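Local coordinates for protein HIAXHD3 (Humicola insolens, PDB 3ZXK) that probably removes arabinofuranose side chains from xylan-type polysaccharides as a GH43 arabinofuranosidase, a scaffold into which endo-xylanase activity has been engineered, at residues Ala5-Asn10 against Trp298-Ile304; Thr75-Val80 against Gly433-Ala437; Trp260-Ala264 against Val276-Trp282; Gly363-Ala367 against Val401-Ala407. All coordinates share one frame; numbering follows the deposited sequence.

Contact 1 of 4, residues Ala5-Asn10 against Trp298-Ile304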
loop_
_atom_site.group_PDB
_atom_site.type_symbol
_atom_site.label_atom_id
_atom_site.label_comp_id
_atom_site.label_asym_id
_atom_site.label_seq_id
_atom_site.Cartn_x
_atom_site.Cartn_y
_atom_site.Cartn_z
ATOM N N ALA A 5 -1.214 22.828 16.099
ATOM C CA ALA A 5 -0.631 21.658 16.822
ATOM C C ALA A 5 0.872 21.582 16.593
ATOM O O ALA A 5 1.319 21.304 15.474
ATOM C CB ALA A 5 -1.303 20.368 16.380
ATOM N N SER A 6 1.638 21.807 17.661
ATOM C CA SER A 6 3.089 22.031 17.576
ATOM C C SER A 6 3.928 20.752 17.595
ATOM O O SER A 6 5.143 20.803 17.388
ATOM C CB SER A 6 3.527 22.889 18.752
ATOM O OG SER A 6 3.382 22.146 19.957
ATOM N N THR A 7 3.294 19.630 17.921
ATOM C CA THR A 7 3.960 18.325 17.927
ATOM C C THR A 7 3.097 17.308 17.194
ATOM O O THR A 7 1.942 17.594 16.833
ATOM C CB THR A 7 4.204 17.827 19.371
ATOM O OG1 THR A 7 2.943 17.666 20.018
ATOM C CG2 THR A 7 5.033 18.834 20.173
ATOM N N PHE A 8 3.672 16.137 16.951
ATOM C CA PHE A 8 2.918 15.017 16.403
ATOM C C PHE A 8 3.317 13.723 17.112
ATOM O O PHE A 8 4.385 13.647 17.744
ATOM C CB PHE A 8 3.169 14.842 14.908
ATOM C CG PHE A 8 4.530 14.298 14.584
ATOM C CD1 PHE A 8 5.625 15.163 14.494
ATOM C CD2 PHE A 8 4.728 12.922 14.359
ATOM C CE1 PHE A 8 6.901 14.667 14.205
ATOM C CE2 PHE A 8 5.996 12.431 14.064
ATOM C CZ PHE A 8 7.084 13.298 13.975
ATOM N N THR A 9 2.454 12.721 16.996
ATOM C CA THR A 9 2.702 11.394 17.546
ATOM C C THR A 9 2.912 10.355 16.434
ATOM O O THR A 9 2.302 10.424 15.362
ATOM C CB THR A 9 1.572 10.959 18.501
ATOM O OG1 THR A 9 0.337 10.894 17.784
ATOM C CG2 THR A 9 1.441 11.957 19.654
ATOM N N ASN A 10 3.796 9.408 16.702
ATOM C CA ASN A 10 4.014 8.260 15.816
ATOM C C ASN A 10 3.051 7.103 16.175
ATOM O O ASN A 10 2.720 6.949 17.347
ATOM C CB ASN A 10 5.458 7.786 15.953
ATOM C CG ASN A 10 6.419 8.616 15.113
ATOM O OD1 ASN A 10 6.210 8.793 13.909
ATOM N ND2 ASN A 10 7.485 9.097 15.736
ATOM N N TRP A 298 13.395 5.692 19.490
ATOM C CA TRP A 298 12.670 6.443 18.481
ATOM C C TRP A 298 11.478 7.020 19.187
ATOM O O TRP A 298 10.651 6.291 19.737
ATOM C CB TRP A 298 12.239 5.516 17.356
ATOM C CG TRP A 298 11.721 6.233 16.139
ATOM C CD1 TRP A 298 10.623 7.086 16.041
ATOM C CD2 TRP A 298 12.258 6.140 14.793
ATOM N NE1 TRP A 298 10.473 7.531 14.753
ATOM C CE2 TRP A 298 11.414 6.970 13.947
ATOM C CE3 TRP A 298 13.321 5.448 14.215
ATOM C CZ2 TRP A 298 11.671 7.133 12.578
ATOM C CZ3 TRP A 298 13.572 5.610 12.849
ATOM C CH2 TRP A 298 12.767 6.433 12.050
ATOM N N GLY A 299 11.391 8.336 19.217
ATOM C CA GLY A 299 10.419 9.009 20.077
ATOM C C GLY A 299 8.973 8.801 19.673
ATOM O O GLY A 299 8.645 8.691 18.487
ATOM N N THR A 300 8.096 8.766 20.670
ATOM C CA THR A 300 6.658 8.669 20.403
ATOM C C THR A 300 6.073 9.998 19.907
ATOM O O THR A 300 5.081 10.019 19.173
ATOM C CB THR A 300 5.903 8.170 21.653
ATOM O OG1 THR A 300 6.146 9.072 22.724
ATOM C CG2 THR A 300 6.402 6.784 22.059
ATOM N N SER A 301 6.711 11.105 20.286
ATOM C CA SER A 301 6.314 12.428 19.776
ATOM C C SER A 301 7.509 13.305 19.504
ATOM O O SER A 301 8.534 13.235 20.194
ATOM C CB SER A 301 5.363 13.153 20.743
ATOM O OG SER A 301 6.046 13.494 21.919
ATOM N N TYR A 302 7.353 14.163 18.507
ATOM C CA TYR A 302 8.390 15.105 18.125
ATOM C C TYR A 302 7.760 16.429 17.687
ATOM O O TYR A 302 6.556 16.480 17.400
ATOM C CB TYR A 302 9.163 14.531 16.946
ATOM C CG TYR A 302 10.146 13.441 17.269
ATOM C CD1 TYR A 302 11.350 13.721 17.935
ATOM C CD2 TYR A 302 9.926 12.144 16.824
ATOM C CE1 TYR A 302 12.277 12.709 18.200
ATOM C CE2 TYR A 302 10.857 11.130 17.060
ATOM C CZ TYR A 302 12.025 11.415 17.758
ATOM O OH TYR A 302 12.961 10.422 17.985
ATOM N N PRO A 303 8.569 17.507 17.601
ATOM C CA PRO A 303 8.040 18.756 17.033
ATOM C C PRO A 303 7.537 18.570 15.591
ATOM O O PRO A 303 8.066 17.759 14.824
ATOM C CB PRO A 303 9.247 19.694 17.040
ATOM C CG PRO A 303 10.125 19.158 18.150
ATOM C CD PRO A 303 9.968 17.651 18.060
ATOM N N ILE A 304 6.526 19.339 15.232
ATOM C CA ILE A 304 5.938 19.221 13.914
ATOM C C ILE A 304 6.987 19.655 12.861
ATOM O O ILE A 304 7.658 20.650 13.024
ATOM C CB ILE A 304 4.605 20.031 13.826
ATOM C CG1 ILE A 304 3.787 19.595 12.606
ATOM C CG2 ILE A 304 4.866 21.537 13.906
ATOM C CD1 ILE A 304 3.125 18.253 12.780
#

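Contact 2 of 4, residues Thr75-Val80 against Gly433-Ala437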
loop_
_atom_site.group_PDB
_atom_site.type_symbol
_atom_site.label_atom_id
_atom_site.label_comp_id
_atom_site.label_asym_id
_atom_site.label_seq_id
_atom_site.Cartn_x
_atom_site.Cartn_y
_atom_site.Cartn_z
ATOM N N THR A 75 -5.361 -19.423 -8.269
ATOM C CA THR A 75 -4.093 -19.404 -7.556
ATOM C C THR A 75 -3.045 -20.223 -8.304
ATOM O O THR A 75 -3.381 -21.213 -8.925
ATOM C CB THR A 75 -4.260 -19.892 -6.109
ATOM O OG1 THR A 75 -4.748 -21.258 -6.070
ATOM C CG2 THR A 75 -5.200 -18.940 -5.392
ATOM N N PRO A 76 -1.773 -19.818 -8.229
ATOM C CA PRO A 76 -1.228 -18.720 -7.413
ATOM C C PRO A 76 -1.283 -17.338 -8.041
ATOM O O PRO A 76 -0.787 -16.372 -7.445
ATOM C CB PRO A 76 0.224 -19.186 -7.177
ATOM C CG PRO A 76 0.562 -19.940 -8.400
ATOM C CD PRO A 76 -0.700 -20.652 -8.818
ATOM N N GLY A 77 -1.930 -17.215 -9.193
ATOM C CA GLY A 77 -2.043 -15.925 -9.878
ATOM C C GLY A 77 -0.712 -15.209 -9.927
ATOM O O GLY A 77 0.283 -15.791 -10.362
ATOM N N ALA A 78 -0.702 -13.956 -9.469
ATOM C CA ALA A 78 0.545 -13.223 -9.228
ATOM C C ALA A 78 0.589 -12.766 -7.765
ATOM O O ALA A 78 1.199 -11.749 -7.435
ATOM C CB ALA A 78 0.675 -12.024 -10.177
ATOM N N TYR A 79 -0.077 -13.514 -6.888
ATOM C CA TYR A 79 -0.038 -13.214 -5.461
ATOM C C TYR A 79 1.388 -13.013 -4.959
ATOM O O TYR A 79 2.250 -13.879 -5.163
ATOM C CB TYR A 79 -0.742 -14.290 -4.627
ATOM C CG TYR A 79 -2.233 -14.193 -4.661
ATOM C CD1 TYR A 79 -2.903 -13.182 -3.946
ATOM C CD2 TYR A 79 -2.981 -15.108 -5.391
ATOM C CE1 TYR A 79 -4.301 -13.108 -3.960
ATOM C CE2 TYR A 79 -4.380 -15.025 -5.444
ATOM C CZ TYR A 79 -5.033 -14.048 -4.714
ATOM O OH TYR A 79 -6.406 -13.973 -4.770
ATOM N N VAL A 80 1.608 -11.884 -4.269
ATOM C CA VAL A 80 2.879 -11.565 -3.588
ATOM C C VAL A 80 4.022 -11.348 -4.600
ATOM O O VAL A 80 5.192 -11.303 -4.233
ATOM C CB VAL A 80 3.249 -12.544 -2.423
ATOM C CG1 VAL A 80 4.186 -11.881 -1.422
ATOM C CG2 VAL A 80 2.020 -13.059 -1.721
ATOM N N GLY A 433 4.261 -21.026 -1.989
ATOM C CA GLY A 433 3.846 -21.001 -3.389
ATOM C C GLY A 433 2.545 -20.282 -3.646
ATOM O O GLY A 433 2.223 -20.016 -4.798
ATOM N N TRP A 434 1.769 -20.007 -2.595
ATOM C CA TRP A 434 0.485 -19.270 -2.702
ATOM C C TRP A 434 -0.613 -19.929 -3.491
ATOM O O TRP A 434 -1.511 -19.223 -4.037
ATOM C CB TRP A 434 0.712 -17.843 -3.199
ATOM C CG TRP A 434 1.775 -17.182 -2.391
ATOM C CD1 TRP A 434 3.058 -16.822 -2.794
ATOM C CD2 TRP A 434 1.706 -16.828 -0.967
ATOM N NE1 TRP A 434 3.740 -16.252 -1.752
ATOM C CE2 TRP A 434 2.999 -16.240 -0.627
ATOM C CE3 TRP A 434 0.729 -16.941 0.024
ATOM C CZ2 TRP A 434 3.276 -15.751 0.653
ATOM C CZ3 TRP A 434 1.023 -16.467 1.313
ATOM C CH2 TRP A 434 2.271 -15.885 1.614
ATOM N N ARG A 435 -0.573 -21.270 -3.552
ATOM C CA ARG A 435 -1.734 -22.042 -3.998
ATOM C C ARG A 435 -2.763 -22.136 -2.883
ATOM O O ARG A 435 -2.437 -22.026 -1.708
ATOM C CB ARG A 435 -1.305 -23.426 -4.466
ATOM C CG ARG A 435 -0.579 -23.374 -5.795
ATOM C CD ARG A 435 0.148 -24.666 -6.125
ATOM N NE ARG A 435 1.018 -24.482 -7.292
ATOM C CZ ARG A 435 2.187 -23.837 -7.279
ATOM N NH1 ARG A 435 2.661 -23.294 -6.156
ATOM N NH2 ARG A 435 2.887 -23.729 -8.401
ATOM N N THR A 436 -4.021 -22.286 -3.243
ATOM C CA THR A 436 -5.060 -22.434 -2.233
ATOM C C THR A 436 -4.874 -23.692 -1.360
ATOM O O THR A 436 -4.688 -24.804 -1.864
ATOM C CB THR A 436 -6.462 -22.390 -2.887
ATOM O OG1 THR A 436 -6.619 -21.147 -3.566
ATOM C CG2 THR A 436 -7.559 -22.464 -1.846
ATOM N N ALA A 437 -4.928 -23.498 -0.045
ATOM C CA ALA A 437 -4.855 -24.613 0.898
ATOM C C ALA A 437 -6.244 -25.004 1.379
ATOM O O ALA A 437 -6.492 -26.173 1.644
ATOM C CB ALA A 437 -3.949 -24.267 2.071
#

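Contact 3 of 4, residues Trp260-Ala264 against Val276-Trp282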
loop_
_atom_site.group_PDB
_atom_site.type_symbol
_atom_site.label_atom_id
_atom_site.label_comp_id
_atom_site.label_asym_id
_atom_site.label_seq_id
_atom_site.Cartn_x
_atom_site.Cartn_y
_atom_site.Cartn_z
ATOM N N TRP A 260 16.135 18.034 8.188
ATOM C CA TRP A 260 15.908 16.717 7.615
ATOM C C TRP A 260 15.197 15.777 8.548
ATOM O O TRP A 260 15.282 15.911 9.760
ATOM C CB TRP A 260 17.236 16.108 7.207
ATOM C CG TRP A 260 17.789 16.731 5.965
ATOM C CD1 TRP A 260 18.419 17.976 5.817
ATOM C CD2 TRP A 260 17.738 16.157 4.635
ATOM N NE1 TRP A 260 18.778 18.168 4.518
ATOM C CE2 TRP A 260 18.385 17.127 3.747
ATOM C CE3 TRP A 260 17.243 14.971 4.104
ATOM C CZ2 TRP A 260 18.530 16.896 2.385
ATOM C CZ3 TRP A 260 17.385 14.742 2.730
ATOM C CH2 TRP A 260 18.020 15.689 1.891
ATOM N N HIS A 261 14.481 14.821 7.972
ATOM C CA HIS A 261 13.676 13.858 8.729
ATOM C C HIS A 261 13.847 12.477 8.147
ATOM O O HIS A 261 14.003 12.310 6.924
ATOM C CB HIS A 261 12.217 14.304 8.705
ATOM C CG HIS A 261 12.019 15.663 9.319
ATOM N ND1 HIS A 261 11.713 15.832 10.620
ATOM C CD2 HIS A 261 12.200 16.940 8.783
ATOM C CE1 HIS A 261 11.654 17.158 10.901
ATOM N NE2 HIS A 261 11.957 17.837 9.773
ATOM N N TYR A 262 13.820 11.468 9.009
ATOM C CA TYR A 262 13.912 10.073 8.548
ATOM C C TYR A 262 12.486 9.485 8.659
ATOM O O TYR A 262 11.861 9.514 9.749
ATOM C CB TYR A 262 14.959 9.300 9.380
ATOM C CG TYR A 262 15.076 7.822 9.057
ATOM C CD1 TYR A 262 14.798 7.327 7.771
ATOM C CD2 TYR A 262 15.448 6.903 10.045
ATOM C CE1 TYR A 262 14.899 5.977 7.479
ATOM C CE2 TYR A 262 15.532 5.565 9.770
ATOM C CZ TYR A 262 15.238 5.097 8.507
ATOM O OH TYR A 262 15.338 3.738 8.283
ATOM N N VAL A 263 11.960 9.014 7.533
ATOM C CA VAL A 263 10.635 8.377 7.513
ATOM C C VAL A 263 10.916 6.902 7.311
ATOM O O VAL A 263 11.355 6.490 6.242
ATOM C CB VAL A 263 9.722 8.895 6.373
ATOM C CG1 VAL A 263 8.340 8.285 6.492
ATOM C CG2 VAL A 263 9.610 10.409 6.438
ATOM N N ALA A 264 10.684 6.111 8.346
ATOM C CA ALA A 264 10.943 4.655 8.266
ATOM C C ALA A 264 9.612 3.925 8.353
ATOM O O ALA A 264 8.564 4.575 8.482
ATOM C CB ALA A 264 11.878 4.194 9.396
ATOM N N VAL A 276 6.726 5.798 10.439
ATOM C CA VAL A 276 7.097 6.572 11.642
ATOM C C VAL A 276 8.145 7.604 11.207
ATOM O O VAL A 276 8.901 7.374 10.264
ATOM C CB VAL A 276 7.634 5.658 12.779
ATOM C CG1 VAL A 276 6.520 4.733 13.269
ATOM C CG2 VAL A 276 8.796 4.819 12.294
ATOM N N VAL A 277 8.180 8.741 11.910
ATOM C CA VAL A 277 9.026 9.891 11.538
ATOM C C VAL A 277 9.876 10.326 12.734
ATOM O O VAL A 277 9.383 10.394 13.862
ATOM C CB VAL A 277 8.156 11.077 11.043
ATOM C CG1 VAL A 277 9.031 12.250 10.610
ATOM C CG2 VAL A 277 7.304 10.639 9.846
ATOM N N ALA A 278 11.163 10.553 12.485
ATOM C CA ALA A 278 12.066 11.203 13.469
ATOM C C ALA A 278 12.894 12.332 12.824
ATOM O O ALA A 278 13.239 12.258 11.662
ATOM C CB ALA A 278 12.981 10.178 14.106
ATOM N N PRO A 279 13.251 13.352 13.599
ATOM C CA PRO A 279 14.200 14.331 13.074
ATOM C C PRO A 279 15.613 13.750 12.932
ATOM O O PRO A 279 15.994 12.794 13.644
ATOM C CB PRO A 279 14.216 15.430 14.140
ATOM C CG PRO A 279 13.182 15.040 15.146
ATOM C CD PRO A 279 12.979 13.562 15.027
ATOM N N LEU A 280 16.357 14.310 11.979
ATOM C CA LEU A 280 17.789 14.078 11.823
ATOM C C LEU A 280 18.606 15.298 12.211
ATOM O O LEU A 280 18.161 16.414 12.046
ATOM C CB LEU A 280 18.087 13.785 10.357
ATOM C CG LEU A 280 17.565 12.480 9.795
ATOM C CD1 LEU A 280 17.806 12.472 8.296
ATOM C CD2 LEU A 280 18.229 11.276 10.450
ATOM N N ARG A 281 19.812 15.072 12.726
ATOM C CA ARG A 281 20.821 16.126 12.814
ATOM C C ARG A 281 21.978 15.705 11.903
ATOM O O ARG A 281 22.124 14.533 11.560
ATOM C CB ARG A 281 21.306 16.316 14.262
ATOM C CG ARG A 281 21.925 15.072 14.858
ATOM C CD ARG A 281 22.425 15.262 16.285
ATOM N NE ARG A 281 22.892 13.971 16.774
ATOM C CZ ARG A 281 22.234 13.203 17.642
ATOM N NH1 ARG A 281 21.092 13.618 18.183
ATOM N NH2 ARG A 281 22.741 12.030 17.999
ATOM N N TRP A 282 22.771 16.666 11.477
ATOM C CA TRP A 282 23.950 16.376 10.683
ATOM C C TRP A 282 25.171 16.579 11.525
ATOM O O TRP A 282 25.279 17.576 12.242
ATOM C CB TRP A 282 23.970 17.273 9.458
ATOM C CG TRP A 282 22.927 16.835 8.458
ATOM C CD1 TRP A 282 21.577 17.178 8.412
ATOM C CD2 TRP A 282 23.124 15.879 7.384
ATOM N NE1 TRP A 282 20.953 16.547 7.363
ATOM C CE2 TRP A 282 21.833 15.750 6.700
ATOM C CE3 TRP A 282 24.225 15.175 6.901
ATOM C CZ2 TRP A 282 21.666 14.919 5.602
ATOM C CZ3 TRP A 282 24.046 14.342 5.795
ATOM C CH2 TRP A 282 22.796 14.233 5.155
HETATM O O HOH W 1 18.597 18.103 9.694
HETATM O O HOH W 2 15.516 17.910 11.642
#

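Contact 4 of 4, residues Gly363-Ala367 against Val401-Ala407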
loop_
_atom_site.group_PDB
_atom_site.type_symbol
_atom_site.label_atom_id
_atom_site.label_comp_id
_atom_site.label_asym_id
_atom_site.label_seq_id
_atom_site.Cartn_x
_atom_site.Cartn_y
_atom_site.Cartn_z
ATOM N N GLY A 363 -15.120 -22.091 -6.941
ATOM C CA GLY A 363 -15.455 -22.328 -5.521
ATOM C C GLY A 363 -14.495 -21.610 -4.583
ATOM O O GLY A 363 -14.654 -21.649 -3.359
ATOM N N ASP A 364 -13.527 -20.914 -5.171
ATOM C CA ASP A 364 -12.353 -20.421 -4.427
ATOM C C ASP A 364 -12.340 -18.893 -4.470
ATOM O O ASP A 364 -12.023 -18.321 -5.506
ATOM C CB ASP A 364 -11.106 -21.014 -5.104
ATOM C CG ASP A 364 -9.806 -20.694 -4.386
ATOM O OD1 ASP A 364 -9.801 -19.885 -3.435
ATOM O OD2 ASP A 364 -8.760 -21.279 -4.792
ATOM N N LEU A 365 -12.620 -18.228 -3.338
ATOM C CA LEU A 365 -12.531 -16.749 -3.292
ATOM C C LEU A 365 -11.195 -16.207 -3.828
ATOM O O LEU A 365 -11.150 -15.177 -4.470
ATOM C CB LEU A 365 -12.758 -16.223 -1.864
ATOM C CG LEU A 365 -12.752 -14.691 -1.704
ATOM C CD1 LEU A 365 -13.754 -13.917 -2.560
ATOM C CD2 LEU A 365 -12.972 -14.346 -0.236
ATOM N N PHE A 366 -10.097 -16.927 -3.595
ATOM C CA PHE A 366 -8.793 -16.402 -4.059
ATOM C C PHE A 366 -8.629 -16.446 -5.578
ATOM O O PHE A 366 -7.718 -15.799 -6.124
ATOM C CB PHE A 366 -7.623 -17.145 -3.398
ATOM C CG PHE A 366 -7.586 -17.016 -1.914
ATOM C CD1 PHE A 366 -7.291 -15.791 -1.314
ATOM C CD2 PHE A 366 -7.871 -18.119 -1.107
ATOM C CE1 PHE A 366 -7.252 -15.672 0.071
ATOM C CE2 PHE A 366 -7.831 -18.012 0.282
ATOM C CZ PHE A 366 -7.532 -16.787 0.862
ATOM N N ALA A 367 -9.485 -17.201 -6.266
ATOM C CA ALA A 367 -9.444 -17.229 -7.716
ATOM C C ALA A 367 -10.389 -16.209 -8.330
ATOM O O ALA A 367 -10.385 -16.029 -9.540
ATOM C CB ALA A 367 -9.773 -18.623 -8.228
ATOM N N VAL A 401 -15.272 -9.204 3.007
ATOM C CA VAL A 401 -14.194 -10.065 3.378
ATOM C C VAL A 401 -13.091 -9.320 4.123
ATOM O O VAL A 401 -12.731 -8.165 3.802
ATOM C CB VAL A 401 -13.652 -10.820 2.129
ATOM C CG1 VAL A 401 -13.191 -9.823 1.019
ATOM C CG2 VAL A 401 -12.535 -11.827 2.500
ATOM N N LEU A 402 -12.585 -9.997 5.152
ATOM C CA LEU A 402 -11.347 -9.637 5.826
ATOM C C LEU A 402 -10.280 -10.375 5.022
ATOM O O LEU A 402 -10.130 -11.609 5.152
ATOM C CB LEU A 402 -11.394 -10.118 7.275
ATOM C CG LEU A 402 -10.083 -9.743 7.965
ATOM C CD1 LEU A 402 -10.031 -8.264 8.322
ATOM C CD2 LEU A 402 -9.880 -10.549 9.219
ATOM N N PHE A 403 -9.605 -9.638 4.128
ATOM C CA PHE A 403 -8.868 -10.266 3.043
ATOM C C PHE A 403 -7.367 -10.297 3.279
ATOM O O PHE A 403 -6.740 -9.282 3.510
ATOM C CB PHE A 403 -9.177 -9.550 1.702
ATOM C CG PHE A 403 -8.652 -10.290 0.499
ATOM C CD1 PHE A 403 -9.340 -11.399 -0.025
ATOM C CD2 PHE A 403 -7.463 -9.895 -0.111
ATOM C CE1 PHE A 403 -8.825 -12.095 -1.129
ATOM C CE2 PHE A 403 -6.946 -10.593 -1.206
ATOM C CZ PHE A 403 -7.630 -11.689 -1.719
ATOM N N ARG A 404 -6.812 -11.495 3.192
ATOM C CA ARG A 404 -5.379 -11.754 3.239
ATOM C C ARG A 404 -5.220 -13.257 2.965
ATOM O O ARG A 404 -6.176 -13.941 2.560
ATOM C CB ARG A 404 -4.771 -11.343 4.586
ATOM C CG ARG A 404 -3.323 -10.920 4.494
ATOM C CD ARG A 404 -2.654 -10.843 5.857
ATOM N NE ARG A 404 -1.282 -10.346 5.792
ATOM C CZ ARG A 404 -0.181 -11.055 6.075
ATOM N NH1 ARG A 404 -0.236 -12.351 6.380
ATOM N NH2 ARG A 404 1.005 -10.450 6.059
ATOM N N ASP A 405 -4.024 -13.783 3.215
ATOM C CA ASP A 405 -3.752 -15.212 3.003
ATOM C C ASP A 405 -4.470 -16.148 4.003
ATOM O O ASP A 405 -4.594 -17.328 3.725
ATOM C CB ASP A 405 -2.248 -15.497 3.027
ATOM C CG ASP A 405 -1.572 -15.054 4.314
ATOM O OD1 ASP A 405 -2.004 -14.055 4.928
ATOM O OD2 ASP A 405 -0.579 -15.704 4.687
ATOM N N ARG A 406 -4.896 -15.631 5.156
ATOM C CA ARG A 406 -5.848 -16.334 6.045
ATOM C C ARG A 406 -7.037 -15.416 6.189
ATOM O O ARG A 406 -6.940 -14.365 6.812
ATOM C CB ARG A 406 -5.246 -16.605 7.428
ATOM C CG ARG A 406 -6.075 -17.587 8.259
ATOM C CD ARG A 406 -5.912 -17.363 9.744
ATOM N NE ARG A 406 -4.614 -17.878 10.177
ATOM C CZ ARG A 406 -4.124 -17.741 11.399
ATOM N NH1 ARG A 406 -4.854 -17.132 12.340
ATOM N NH2 ARG A 406 -2.926 -18.236 11.681
ATOM N N ALA A 407 -8.163 -15.803 5.603
ATOM C CA ALA A 407 -9.287 -14.880 5.422
ATOM C C ALA A 407 -10.617 -15.407 5.983
ATOM O O ALA A 407 -10.784 -16.587 6.224
ATOM C CB ALA A 407 -9.422 -14.557 3.943
#

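Contact 1 of 4, residues Ala5-Asn10 against Trp298-Ile304
A two-stranded antiparallel ribbon ties the N-terminus of the family 43 catalytic domain to the chain that follows its last blade strands, with Phe-8 paired to Tyr-302 at its middle. These two residues form the hydrogen-bonded pair: Phe-8 N donates a hydrogen bond to Tyr-302 O at 2.9 Å, and Tyr-302 N returns a bond to Phe-8 O. Ile-304 N to Ser-6 O and Asn-10 N to Thr-300 O extend the ladder at its two ends. Thr-9 and Ser-301 put their side chains on one face of the ribbon, Phe-8 and Tyr-302 on the buried other. The Phe-8 ring turns back over the partner strand because CG stands between the backbone N and the carbonyl carbon (chi1 72°); its CE1 reaches Tyr-302 CB at 3.6 Å, while Pro-303 O lies at the ring edge, in plane. Ile-304 CD1 closes against Phe-8 CB at 4.0 Å. At the far end the amide of Asn-10 is held through both of its polar atoms, OD1 accepting from Val-277 N of the neighbouring blade, which should fix the rotation of the group. Its nitrogen ND2 bonds Gly-299 O at 3.0 Å, with the oxygen in the amide plane, and sits at the edge of the Trp-298 ring, 3.5 Å from NE1.

Contact 2 of 4, residues Thr75-Val80 against Gly433-Ala437
Trp-434 and Val-80 meet where a loop of the family 43 catalytic domain, built round a type II' turn from Pro-76 to Tyr-79, lies against the concanavalin A-like domain, making this an interdomain contact. Val-80 CG2 rests over one face of the indole in a CH-pi contact, 3.7 Å from the centroid of the five-membered ring and 18° off its normal. The indole is brought there with CG beside the backbone N of Trp-434, anti to its carbonyl carbon (chi1 -50°), and Trp-434 CB packs on Tyr-79 CB at 4.1 Å. Without the indole, as with an alanine here, Val-80 CG2 would probably lose the apolar surface on which it rests, leaving a gap between the domains. Pro-76, which follows a cis peptide, sets CB 3.2 Å from Gly-433 O and CG over one face of the Arg-435 guanidinium. Trp-434 O is buried here without a hydrogen-bond partner; Pro-76 CA approaches it at 3.4 Å in a CA-H...O contact. Beside it Thr-436 N donates to Thr-75 OG1 across the interface, 3.1 Å long with an angle of 151° at the hydrogen. Farther out, Asp-364 OD2 takes up Thr-436 OG1 in a hydrogen bond. Tyr-79 N bonds Pro-76 O and closes the turn, while Tyr-79 OH bonds Phe-366 O and Asn-336 ND2 on the concanavalin A-like side.

Contact 3 of 4, residues Trp260-Ala264 against Val276-Trp282
Trp-260 and Trp-282 meet in an offset edge-to-face pair at the open end, away from the turn, of the antiparallel hairpin formed by strands 260-267 and 273-282, the two central strands of a four-stranded blade of the catalytic beta-propeller. The edge of Trp-282 points to the face of Trp-260, planes 77° apart, and its NE1 comes within 3.3 Å of Trp-260 CD1. Arg-200 makes a cation-pi contact with the same Trp-282. Next toward the turn, Leu-280 holds CG beside its backbone N, anti to its carbonyl carbon (chi1 -68°), which sets CD1 on Trp-260 CB at 3.8 Å and CD2 on Tyr-262 CB at 4.0 Å. Shortening Leu-280 to an alanine is likely to open a gap beside Trp-260 and leave Tyr-262 CB short of a neighbour. On the opposite face Val-263 and Val-277 run alongside each other, their CG2 methyls 4.1 Å apart. Five backbone hydrogen bonds join the strands, among them Tyr-262 N to Ala-278 O at 2.8 Å. Trp-260 O accepts from both Leu-280 N and a water, and Leu-280 O from two waters, one of them also bound by Trp-260 N; water thus satisfies carbonyls where the ladder ends, and the rest is bonded strand to strand.

Contact 4 of 4, residues Gly363-Ala367 against Val401-Ala407
The backbone of residues 363-367 passes from a loop into a short 3-10 segment at 365-367 that stays well clear of the main chain of 401-407, its nearest CA pair being Phe-366 and Asp-405 at 8.8 Å, which leaves side chains to bridge the space within the concanavalin A-like beta-sandwich. Asp-364 shapes the start of this segment with an Asx turn: OD1 accepts from Phe-366 N, the donor standing above the carboxylate plane. From there Phe-366 reaches across to the tight connection between strands 396-403 and 406-415. Its CE1 lies 3.2 Å from Arg-404 O, which sits at the ring edge and in plane, where the polarised ring hydrogens would probably suit a carbonyl oxygen. CD1 of the same ring touches Phe-403 CE1 at 4.0 Å; the two rings are inclined at 50°, with centroids 5.9 Å apart. CZ meets Ala-407 CB at 4.2 Å. Leu-365, its CG anti to the backbone N (chi1 -177°), extends CD2 to Val-401 CG2 at 3.7 Å. At the connection Arg-404 NH1 and Asp-405 OD1 form a salt bridge, while Arg-404 NE bonds Thr-506 O. Strand 418-429 borders the cluster through Leu-427, which touches Leu-365, Phe-366 and Ala-407, and strand 509-516 adds Phe-513 against Leu-365 and Val-401, setting the 3-10 segment over neighbouring strands of one sheet.

How the contacts relate
The contacts form two pairs on opposite sides of the chain's centre. Contacts 1 and 3 have centres 11 Å apart in the catalytic domain, where side-chain hydrogen bonds and the packing of Tyr-302 on Pro-279 connect the terminal ribbon to the blade hairpin. Contacts 2 and 4 are equally close and reach the same eight-stranded sheet; Thr-75 packs on Phe-366 between them. About 37 to 40 Å separates the centres of one pair from those of the other. Along the chain the segments of contacts 1 and 2 alternate, contact 3 nests inside both, and contact 4, inside contact 2, follows contacts 1 and 3. Contact 2, the one of the four that spans both domains, is thus one place where they meet.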